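Local coordinates for protein succinate-semialdehyde dehydrogenase (Streptococcus pyogenes MGAS1882, PDB 4YWU) that probably oxidises succinate semialdehyde to succinate with a nicotinamide cofactor, as a member of the aldehyde dehydrogenase superfamily, at residues K72-L77 with N132-Q137; V128-F133 with C204-E209. All coordinates share one frame; numbering follows the deposited sequence.

Contact 1 (K72-L77 with N132-Q137); sequences KDMGKL and NFPYYQ. With SSN (4-oxobutanoic acid), chain C.
The sequence Pro-Trp-Asn-Phe-Pro, a signature of aldehyde dehydrogenases, is gripped here from behind by Lys76 and Met74. Lys76 NZ donates a hydrogen bond to Asn132 O at 3.0 Å. It meets this oxygen at a C=O...N angle of 144°, tilted out of the carbonyl plane. Lys76 NZ also lies 3.4 Å from Phe133 CD1 and approaches that ring obliquely. The lysine chain is bent at chi3 (50°), which turns its end in toward the Asn132 carbonyl. Asn258 ND2 is a second donor to Asn132 O, and Glu84 forms a salt bridge with Lys76. Glu84 also accepts a bond from Tyr136 N, so it links the lysine to the start of helix 134-148.

Met74 supplies the apolar half. Met74 CG packs on Pro134 CG at 3.7 Å, and the terminal Met74 CE lies 3.7 Å from Asn132 O.

The amide of Asn132 serves the ligand pocket. Asn132 ND2 makes a weak hydrogen bond to carboxylate oxygen O2 of 4-oxobutanoic acid, 2.6 Å long but bent to 128°. Gln137 NE2 donates to Asn132 OD1 at 3.3 Å, which helps fix how the amide is turned. Ligand O2 also lies at the edge of the Phe133 ring, 3.7 Å from Phe133 CE2 and in the ring plane. Cys263 N is hydrogen-bonded to the ligand as well.

In relatives this asparagine contributes to the oxyanion hole. Here a carboxylate, not the aldehyde, meets it. The charge of the buried lysine is probably balanced by Glu84, and two donors satisfy Asn132 O. The backbone behind the ligand-binding amide is therefore held by polar bonds, while Met74 and Pro134 pack beside them.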
# COMPACT_ATOMS: atom_id res chain seq x y z
N LYS A 72 -6.19 9.23 -33.07
CA LYS A 72 -7.19 8.43 -33.76
C LYS A 72 -7.92 7.51 -32.79
O LYS A 72 -9.06 7.11 -33.03
CB LYS A 72 -6.53 7.61 -34.86
CG LYS A 72 -5.97 8.44 -35.99
CD LYS A 72 -7.06 9.19 -36.73
CE LYS A 72 -6.47 10.06 -37.84
NZ LYS A 72 -5.67 9.24 -38.80
N ASP A 73 -7.26 7.17 -31.69
CA ASP A 73 -7.85 6.29 -30.70
C ASP A 73 -8.86 7.03 -29.83
O ASP A 73 -10.04 6.69 -29.83
CB ASP A 73 -6.76 5.65 -29.83
CG ASP A 73 -6.51 4.18 -30.17
OD1 ASP A 73 -6.97 3.72 -31.24
OD2 ASP A 73 -5.84 3.48 -29.37
N MET A 74 -8.40 8.05 -29.10
CA MET A 74 -9.31 8.80 -28.23
C MET A 74 -9.53 10.26 -28.61
O MET A 74 -10.08 11.04 -27.82
CB MET A 74 -8.86 8.67 -26.76
CG MET A 74 -7.37 8.80 -26.50
SD MET A 74 -6.75 10.49 -26.61
CE MET A 74 -7.40 11.19 -25.06
N GLY A 75 -9.12 10.62 -29.82
CA GLY A 75 -9.32 11.96 -30.35
C GLY A 75 -8.63 13.21 -29.82
O GLY A 75 -9.11 14.31 -30.11
N LYS A 76 -7.53 13.08 -29.09
CA LYS A 76 -6.88 14.28 -28.57
C LYS A 76 -6.09 15.04 -29.63
O LYS A 76 -5.75 14.49 -30.68
CB LYS A 76 -5.94 13.94 -27.41
CG LYS A 76 -4.56 13.40 -27.80
CD LYS A 76 -3.64 13.34 -26.59
CE LYS A 76 -4.32 12.63 -25.42
NZ LYS A 76 -3.55 12.67 -24.16
N LEU A 77 -5.81 16.30 -29.36
CA LEU A 77 -5.06 17.11 -30.30
C LEU A 77 -3.74 16.42 -30.54
O LEU A 77 -3.09 15.94 -29.61
CB LEU A 77 -4.80 18.51 -29.74
CG LEU A 77 -6.02 19.38 -29.44
CD1 LEU A 77 -5.56 20.74 -28.95
CD2 LEU A 77 -6.87 19.51 -30.70
N ASN A 132 -7.52 8.63 -21.11
CA ASN A 132 -7.15 10.03 -21.23
C ASN A 132 -5.66 10.30 -21.55
O ASN A 132 -5.32 11.38 -22.04
CB ASN A 132 -7.60 10.82 -19.99
CG ASN A 132 -6.81 10.47 -18.75
OD1 ASN A 132 -6.52 9.30 -18.48
ND2 ASN A 132 -6.47 11.49 -17.97
N PHE A 133 -4.80 9.33 -21.28
CA PHE A 133 -3.37 9.44 -21.57
C PHE A 133 -2.87 8.03 -21.88
O PHE A 133 -2.13 7.43 -21.11
CB PHE A 133 -2.61 10.01 -20.37
CG PHE A 133 -2.81 11.48 -20.19
CD1 PHE A 133 -2.24 12.38 -21.07
CD2 PHE A 133 -3.57 11.97 -19.13
CE1 PHE A 133 -2.43 13.76 -20.92
CE2 PHE A 133 -3.77 13.34 -18.96
CZ PHE A 133 -3.20 14.24 -19.86
N PRO A 134 -3.26 7.51 -23.05
CA PRO A 134 -2.91 6.18 -23.54
C PRO A 134 -1.49 5.71 -23.23
O PRO A 134 -1.29 4.65 -22.65
CB PRO A 134 -3.17 6.28 -25.03
CG PRO A 134 -4.33 7.23 -25.08
CD PRO A 134 -3.92 8.30 -24.11
N TYR A 135 -0.50 6.51 -23.62
CA TYR A 135 0.89 6.14 -23.39
C TYR A 135 1.43 6.52 -22.02
O TYR A 135 2.02 5.70 -21.34
CB TYR A 135 1.77 6.72 -24.51
CG TYR A 135 1.92 5.77 -25.68
CD1 TYR A 135 0.80 5.18 -26.27
CD2 TYR A 135 3.18 5.43 -26.17
CE1 TYR A 135 0.93 4.26 -27.31
CE2 TYR A 135 3.32 4.51 -27.21
CZ TYR A 135 2.19 3.93 -27.77
OH TYR A 135 2.33 3.01 -28.80
N TYR A 136 1.23 7.77 -21.63
CA TYR A 136 1.70 8.27 -20.34
C TYR A 136 1.25 7.35 -19.20
O TYR A 136 2.07 6.95 -18.36
CB TYR A 136 1.16 9.69 -20.13
CG TYR A 136 1.29 10.19 -18.71
CD1 TYR A 136 2.54 10.50 -18.18
CD2 TYR A 136 0.17 10.33 -17.90
CE1 TYR A 136 2.67 10.93 -16.86
CE2 TYR A 136 0.28 10.76 -16.57
CZ TYR A 136 1.54 11.06 -16.06
OH TYR A 136 1.67 11.45 -14.75
N GLN A 137 -0.03 6.99 -19.18
CA GLN A 137 -0.57 6.12 -18.14
C GLN A 137 0.22 4.83 -18.05
O GLN A 137 0.58 4.39 -16.96
CB GLN A 137 -2.05 5.80 -18.41
CG GLN A 137 -3.01 7.01 -18.32
CD GLN A 137 -3.03 7.66 -16.94
OE1 GLN A 137 -2.42 7.17 -15.99
NE2 GLN A 137 -3.75 8.78 -16.83
C1 SSN C . -4.45 12.43 -15.19
O1 SSN C . -3.84 13.48 -14.83
C2 SSN C . -3.89 11.04 -14.92
O2 SSN C . -5.55 12.52 -15.78
C3 SSN C . -4.82 10.22 -14.04
C4 SSN C . -4.06 9.85 -12.76
O4 SSN C . -4.59 9.82 -11.65

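Contact 2 (V128-F133 with C204-E209); sequences VEPWNF and CLTGSE. With SSN (4-oxobutanoic acid), chain C.
Val128 and Leu205 lie side by side and point to the same face of the sheet. Val128 CB sits 3.8 Å from Leu205 CG. Leu205 CG is anti to its own backbone nitrogen (chi1 177°), which leaves CD1 alongside the valine branch. Beneath them the backbones pair in parallel. Val128 N donates to Cys204 O at 3.2 Å, and Thr206 N donates to Val128 O at 2.8 Å. The two bonds bracket Leu205.

Thr206 carries the next step. Its hydroxyl turns to Glu129 and its methyl to Pro130 and the ligand. Thr206 OG1 donates to Glu129 OE1 at 3.1 Å, meeting the carboxylate on its syn side and 16° out of its plane. The glutamate chain bends at chi2 (-49°), which brings its end round to the threonine. Thr206 CG2 lies 3.7 Å from Pro130 CD and 3.8 Å from C4 of 4-oxobutanoic acid. The proline ring crosses the threonine side chain at a slant. Pro130 CD also packs close to Thr206 O, at 3.0 Å. This proline has no N-H to offer, so the regular pairing stops here and packing replaces it.

Past the strand, Gly207 leads to Ser208, the N-cap of helix 209-221. Ser208 OG makes a weak bond to Gly211 N. Strands 124-128 and 200-206 are parallel neighbours in a mixed sheet. Their carboxyl ends open into the ligand-bearing cleft. This is typical of the Rossmann-like cofactor domain of aldehyde dehydrogenases, where the loop after such a strand, with its Gly-Ser pair, probably borders the cofactor site.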
# COMPACT_ATOMS: atom_id res chain seq x y z
N VAL A 128 -4.08 -1.65 -14.86
CA VAL A 128 -5.32 -1.28 -15.53
C VAL A 128 -5.21 0.22 -15.75
O VAL A 128 -5.23 1.01 -14.79
CB VAL A 128 -6.53 -1.59 -14.64
CG1 VAL A 128 -7.81 -1.20 -15.35
CG2 VAL A 128 -6.53 -3.07 -14.32
N GLU A 129 -5.10 0.62 -17.01
CA GLU A 129 -4.93 2.02 -17.34
C GLU A 129 -6.09 2.63 -18.12
O GLU A 129 -6.79 1.93 -18.86
CB GLU A 129 -3.62 2.20 -18.10
CG GLU A 129 -2.38 1.72 -17.32
CD GLU A 129 -2.36 2.26 -15.88
OE1 GLU A 129 -2.65 3.46 -15.69
OE2 GLU A 129 -2.03 1.50 -14.94
N PRO A 130 -6.32 3.94 -17.95
CA PRO A 130 -7.40 4.68 -18.63
C PRO A 130 -7.03 5.22 -20.01
O PRO A 130 -5.89 5.10 -20.46
CB PRO A 130 -7.70 5.79 -17.65
CG PRO A 130 -6.32 6.15 -17.18
CD PRO A 130 -5.70 4.78 -16.91
N TRP A 131 -8.00 5.83 -20.67
CA TRP A 131 -7.79 6.36 -22.01
C TRP A 131 -7.34 7.81 -22.14
O TRP A 131 -6.82 8.20 -23.18
CB TRP A 131 -9.06 6.17 -22.85
CG TRP A 131 -10.28 6.70 -22.16
CD1 TRP A 131 -11.20 5.98 -21.45
CD2 TRP A 131 -10.69 8.07 -22.07
NE1 TRP A 131 -12.15 6.82 -20.92
CE2 TRP A 131 -11.86 8.11 -21.28
CE3 TRP A 131 -10.17 9.27 -22.58
CZ2 TRP A 131 -12.53 9.30 -20.98
CZ3 TRP A 131 -10.84 10.46 -22.28
CH2 TRP A 131 -12.00 10.47 -21.49
N ASN A 132 -7.52 8.63 -21.11
CA ASN A 132 -7.15 10.03 -21.23
C ASN A 132 -5.66 10.30 -21.55
O ASN A 132 -5.32 11.38 -22.04
CB ASN A 132 -7.60 10.82 -19.99
CG ASN A 132 -6.81 10.47 -18.75
OD1 ASN A 132 -6.52 9.30 -18.48
ND2 ASN A 132 -6.47 11.49 -17.97
N PHE A 133 -4.80 9.33 -21.28
CA PHE A 133 -3.37 9.44 -21.57
C PHE A 133 -2.87 8.03 -21.88
O PHE A 133 -2.13 7.43 -21.11
CB PHE A 133 -2.61 10.01 -20.37
CG PHE A 133 -2.81 11.48 -20.19
CD1 PHE A 133 -2.24 12.38 -21.07
CD2 PHE A 133 -3.57 11.97 -19.13
CE1 PHE A 133 -2.43 13.76 -20.92
CE2 PHE A 133 -3.77 13.34 -18.96
CZ PHE A 133 -3.20 14.24 -19.86
N CYS A 204 -1.91 -2.23 -9.95
CA CYS A 204 -1.87 -0.77 -9.96
C CYS A 204 -2.93 -0.32 -10.97
O CYS A 204 -2.80 -0.54 -12.18
CB CYS A 204 -0.48 -0.24 -10.35
SG CYS A 204 0.19 -0.85 -11.92
N LEU A 205 -3.99 0.30 -10.47
CA LEU A 205 -5.05 0.74 -11.34
C LEU A 205 -5.21 2.25 -11.40
O LEU A 205 -4.97 2.95 -10.42
CB LEU A 205 -6.37 0.10 -10.90
CG LEU A 205 -7.64 0.49 -11.66
CD1 LEU A 205 -8.67 -0.62 -11.52
CD2 LEU A 205 -8.20 1.81 -11.14
N THR A 206 -5.61 2.73 -12.57
CA THR A 206 -5.86 4.14 -12.78
C THR A 206 -7.17 4.22 -13.57
O THR A 206 -7.26 3.67 -14.66
CB THR A 206 -4.73 4.82 -13.59
OG1 THR A 206 -3.47 4.58 -12.95
CG2 THR A 206 -4.95 6.32 -13.66
N GLY A 207 -8.18 4.86 -12.99
CA GLY A 207 -9.46 4.97 -13.66
C GLY A 207 -10.56 5.57 -12.80
O GLY A 207 -10.32 6.50 -12.03
N SER A 208 -11.77 5.04 -12.93
CA SER A 208 -12.93 5.52 -12.18
C SER A 208 -13.03 4.90 -10.78
O SER A 208 -12.27 4.01 -10.43
CB SER A 208 -14.21 5.22 -12.95
OG SER A 208 -14.38 3.81 -13.10
N GLU A 209 -13.99 5.37 -10.00
CA GLU A 209 -14.19 4.85 -8.65
C GLU A 209 -14.84 3.48 -8.72
O GLU A 209 -14.45 2.57 -7.99
CB GLU A 209 -15.11 5.76 -7.84
CG GLU A 209 -14.58 7.14 -7.52
CD GLU A 209 -15.47 7.85 -6.51
OE1 GLU A 209 -15.55 7.38 -5.35
OE2 GLU A 209 -16.09 8.87 -6.88
C1 SSN C . -4.45 12.43 -15.19
O1 SSN C . -3.84 13.48 -14.83
C2 SSN C . -3.89 11.04 -14.92
O2 SSN C . -5.55 12.52 -15.78
C3 SSN C . -4.82 10.22 -14.04
C4 SSN C . -4.06 9.85 -12.76
O4 SSN C . -4.59 9.82 -11.65

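Overall arrangement
Both contacts are largely buried, and contact 2 lies nearer the chain centre. They share Asn132 and Phe133, which meet the carboxylate of 4-oxobutanoic acid; contact 2 adds Thr206 beside the aldehyde carbon. Contact 1 joins the end of helix 63-74 and the following turn to the start of helix 134-148. Its chemistry is one lysine-to-carbonyl hydrogen bond beside apolar packing, and the salt bridge of that lysine runs to Glu84 outside the contact. Contact 2 joins parallel neighbours in a mixed sheet. It combines backbone pairing with side-chain packing and a Thr206 to Glu129 hydrogen bond. Gln137 connects the two by packing against Pro130 and Thr206. Met74 also packs against the backbone of Trp131.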